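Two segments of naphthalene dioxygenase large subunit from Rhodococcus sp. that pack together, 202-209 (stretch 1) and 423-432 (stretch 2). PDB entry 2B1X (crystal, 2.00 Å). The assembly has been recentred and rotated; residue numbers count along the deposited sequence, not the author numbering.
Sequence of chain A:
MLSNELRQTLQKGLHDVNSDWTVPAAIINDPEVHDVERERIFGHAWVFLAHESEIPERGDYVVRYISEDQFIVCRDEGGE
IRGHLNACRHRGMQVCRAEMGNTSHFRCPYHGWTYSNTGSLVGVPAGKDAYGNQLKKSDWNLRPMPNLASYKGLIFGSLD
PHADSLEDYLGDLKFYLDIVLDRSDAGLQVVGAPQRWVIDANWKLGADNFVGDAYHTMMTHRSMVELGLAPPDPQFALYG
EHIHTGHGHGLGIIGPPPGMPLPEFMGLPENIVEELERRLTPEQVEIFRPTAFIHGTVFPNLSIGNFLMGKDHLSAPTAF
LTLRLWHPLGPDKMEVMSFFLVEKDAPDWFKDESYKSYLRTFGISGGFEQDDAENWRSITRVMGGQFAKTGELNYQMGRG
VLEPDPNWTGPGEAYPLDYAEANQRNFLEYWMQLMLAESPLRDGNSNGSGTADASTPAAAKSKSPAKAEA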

# COMPACT_ATOMS: atom_id res chain seq x y z
N ASN A 202 1.31 -16.47 6.23
CA ASN A 202 2.65 -17.02 6.12
C ASN A 202 2.59 -18.33 5.32
O ASN A 202 1.65 -19.15 5.50
CB ASN A 202 3.27 -17.26 7.50
CG ASN A 202 4.76 -17.58 7.41
OD1 ASN A 202 5.15 -18.73 7.52
ND2 ASN A 202 5.57 -16.57 7.22
N TRP A 203 3.58 -18.54 4.43
CA TRP A 203 3.64 -19.77 3.62
C TRP A 203 3.59 -21.10 4.39
O TRP A 203 3.04 -22.12 3.90
CB TRP A 203 4.92 -19.70 2.74
CG TRP A 203 6.24 -19.87 3.49
CD1 TRP A 203 7.00 -18.88 4.08
CD2 TRP A 203 6.91 -21.09 3.75
NE1 TRP A 203 8.12 -19.43 4.67
CE2 TRP A 203 8.08 -20.79 4.49
CE3 TRP A 203 6.62 -22.44 3.47
CZ2 TRP A 203 8.98 -21.78 4.91
CZ3 TRP A 203 7.52 -23.41 3.87
CH2 TRP A 203 8.68 -23.08 4.59
N LYS A 204 4.17 -21.12 5.59
CA LYS A 204 4.28 -22.35 6.38
C LYS A 204 2.94 -22.93 6.75
O LYS A 204 2.82 -24.13 6.99
CB LYS A 204 5.13 -22.14 7.67
CG LYS A 204 6.65 -22.02 7.44
CD LYS A 204 7.48 -21.81 8.76
CE LYS A 204 7.09 -20.52 9.49
NZ LYS A 204 7.48 -19.29 8.62
N LEU A 205 1.90 -22.10 6.81
CA LEU A 205 0.58 -22.58 7.19
C LEU A 205 -0.03 -23.47 6.11
O LEU A 205 -0.77 -24.40 6.44
CB LEU A 205 -0.35 -21.40 7.52
CG LEU A 205 0.06 -20.48 8.70
CD1 LEU A 205 -0.84 -19.25 8.80
CD2 LEU A 205 -0.06 -21.31 9.99
N GLY A 206 0.23 -23.16 4.82
CA GLY A 206 -0.13 -24.04 3.72
C GLY A 206 0.68 -25.33 3.77
O GLY A 206 0.15 -26.43 3.65
N ALA A 207 1.98 -25.21 3.99
CA ALA A 207 2.83 -26.38 4.05
C ALA A 207 2.44 -27.34 5.21
O ALA A 207 2.34 -28.58 5.02
CB ALA A 207 4.29 -25.93 4.15
N ASP A 208 2.17 -26.76 6.39
CA ASP A 208 1.71 -27.47 7.61
C ASP A 208 0.40 -28.23 7.37
O ASP A 208 0.22 -29.39 7.80
CB ASP A 208 1.50 -26.40 8.73
CG ASP A 208 0.91 -26.96 10.03
OD1 ASP A 208 -0.34 -26.84 10.27
OD2 ASP A 208 1.62 -27.53 10.89
N ASN A 209 -0.52 -27.58 6.66
CA ASN A 209 -1.81 -28.15 6.36
C ASN A 209 -1.72 -29.39 5.47
O ASN A 209 -2.31 -30.44 5.78
CB ASN A 209 -2.72 -27.07 5.77
CG ASN A 209 -4.10 -27.59 5.41
OD1 ASN A 209 -4.23 -28.29 4.44
ND2 ASN A 209 -5.12 -27.26 6.20
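Stretch 2 423-432: NQRNFLEYWM

Helices that cross obliquely can meet closely at one end and be bridged by large side chains where they diverge, and stretch 2 illustrates the point. Residues 423-432 are helical throughout, held by i to i+4 hydrogen bonds such as F427 N to N423 O (3.0 Å), and the helix runs on beyond both ends. Its axis passes 10.0 Å from that of helix 204-209, with N-to-C directions 139° apart, so the two run roughly antiparallel; advancing along stretch 2 therefore means moving back along stretch 1.

N423 makes no contact, and the approach begins at Q424, whose CA lies 5.6 Å from the CA of D208. Here Q424 CG reaches D208 OD2 at 3.3 Å. No direct hydrogen bond joins the stretches; instead, one water donates to D208 OD2 and Q424 O, while a second donates to D208 OD1 and accepts from Q424 NE2. R425 points away and N426 is out of reach. One turn on from Q424, F427 (chi1 t) directs its ring inward, placing CZ 3.5 Å from A207 CB and 4.0 Å from W203 CZ3, which lies at the ring's edge. After another turn, W431, also t, receives K204 over one face: K204 CD stands 3.9 Å from the centroid of the five-membered ring of W431, a CH-pi contact.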

# COMPACT_ATOMS: atom_id res chain seq x y z
N ASN A 423 3.71 -35.76 11.20
CA ASN A 423 4.23 -35.12 9.99
C ASN A 423 4.52 -33.63 10.16
O ASN A 423 5.60 -33.17 9.76
CB ASN A 423 3.31 -35.34 8.80
CG ASN A 423 3.28 -36.77 8.36
OD1 ASN A 423 3.99 -37.64 8.94
ND2 ASN A 423 2.45 -37.07 7.32
N GLN A 424 3.59 -32.89 10.74
CA GLN A 424 3.81 -31.44 11.01
C GLN A 424 5.00 -31.21 11.94
O GLN A 424 5.78 -30.27 11.75
CB GLN A 424 2.55 -30.79 11.60
CG GLN A 424 1.28 -30.84 10.70
CD GLN A 424 0.40 -32.10 10.84
OE1 GLN A 424 0.90 -33.22 10.91
NE2 GLN A 424 -0.92 -31.90 10.86
N ARG A 425 5.16 -32.11 12.92
CA ARG A 425 6.26 -32.02 13.87
C ARG A 425 7.62 -32.24 13.21
O ARG A 425 8.58 -31.55 13.53
CB ARG A 425 6.07 -33.05 14.98
CG ARG A 425 5.06 -32.57 16.07
CD ARG A 425 5.30 -33.27 17.41
NE ARG A 425 4.82 -34.58 17.22
CZ ARG A 425 5.47 -35.71 17.40
NH1 ARG A 425 6.71 -35.79 17.87
NH2 ARG A 425 4.80 -36.81 17.11
N ASN A 426 7.69 -33.26 12.35
CA ASN A 426 8.86 -33.55 11.53
C ASN A 426 9.22 -32.41 10.58
O ASN A 426 10.37 -32.11 10.35
CB ASN A 426 8.59 -34.84 10.72
CG ASN A 426 9.75 -35.26 9.84
OD1 ASN A 426 10.84 -35.55 10.31
ND2 ASN A 426 9.51 -35.32 8.53
N PHE A 427 8.20 -31.76 10.02
CA PHE A 427 8.43 -30.66 9.10
C PHE A 427 9.08 -29.51 9.88
O PHE A 427 10.08 -28.94 9.46
CB PHE A 427 7.09 -30.26 8.46
CG PHE A 427 7.15 -29.03 7.60
CD1 PHE A 427 7.23 -29.15 6.22
CD2 PHE A 427 7.07 -27.76 8.17
CE1 PHE A 427 7.26 -28.02 5.40
CE2 PHE A 427 7.12 -26.61 7.35
CZ PHE A 427 7.18 -26.77 5.95
N LEU A 428 8.49 -29.18 11.03
CA LEU A 428 8.95 -28.04 11.82
C LEU A 428 10.27 -28.32 12.50
O LEU A 428 11.05 -27.41 12.73
CB LEU A 428 7.89 -27.63 12.85
CG LEU A 428 6.69 -26.94 12.20
CD1 LEU A 428 5.60 -26.68 13.22
CD2 LEU A 428 7.10 -25.64 11.46
N GLU A 429 10.50 -29.59 12.86
CA GLU A 429 11.80 -29.98 13.41
C GLU A 429 12.91 -29.71 12.41
O GLU A 429 13.97 -29.14 12.79
CB GLU A 429 11.82 -31.48 13.82
CG GLU A 429 13.18 -31.94 14.35
CD GLU A 429 13.22 -33.37 14.85
OE1 GLU A 429 12.80 -34.30 14.12
OE2 GLU A 429 13.71 -33.58 15.97
N TYR A 430 12.72 -30.14 11.17
CA TYR A 430 13.70 -29.90 10.12
C TYR A 430 13.86 -28.39 9.86
O TYR A 430 14.96 -27.91 9.72
CB TYR A 430 13.38 -30.65 8.83
CG TYR A 430 14.48 -30.58 7.76
CD1 TYR A 430 15.80 -31.00 8.03
CD2 TYR A 430 14.19 -30.09 6.47
CE1 TYR A 430 16.80 -30.93 7.04
CE2 TYR A 430 15.17 -30.04 5.48
CZ TYR A 430 16.47 -30.44 5.78
OH TYR A 430 17.41 -30.38 4.79
N TRP A 431 12.74 -27.66 9.85
CA TRP A 431 12.78 -26.21 9.63
C TRP A 431 13.65 -25.58 10.75
O TRP A 431 14.52 -24.79 10.47
CB TRP A 431 11.32 -25.66 9.64
CG TRP A 431 11.19 -24.17 9.51
CD1 TRP A 431 11.07 -23.48 8.37
CD2 TRP A 431 11.20 -23.22 10.57
NE1 TRP A 431 10.98 -22.13 8.63
CE2 TRP A 431 11.05 -21.93 9.98
CE3 TRP A 431 11.30 -23.31 11.97
CZ2 TRP A 431 11.04 -20.74 10.73
CZ3 TRP A 431 11.28 -22.13 12.72
CH2 TRP A 431 11.14 -20.86 12.09
N MET A 432 13.42 -26.00 11.99
CA MET A 432 14.15 -25.48 13.14
C MET A 432 15.64 -25.85 13.10
O MET A 432 16.48 -25.01 13.38
CB MET A 432 13.50 -25.91 14.46
CG MET A 432 12.21 -25.13 14.82
SD MET A 432 11.63 -25.57 16.48
CE MET A 432 10.82 -27.16 16.17
O HOH W 1 4.14 -28.20 9.97
O HOH W 2 -1.99 -29.10 11.02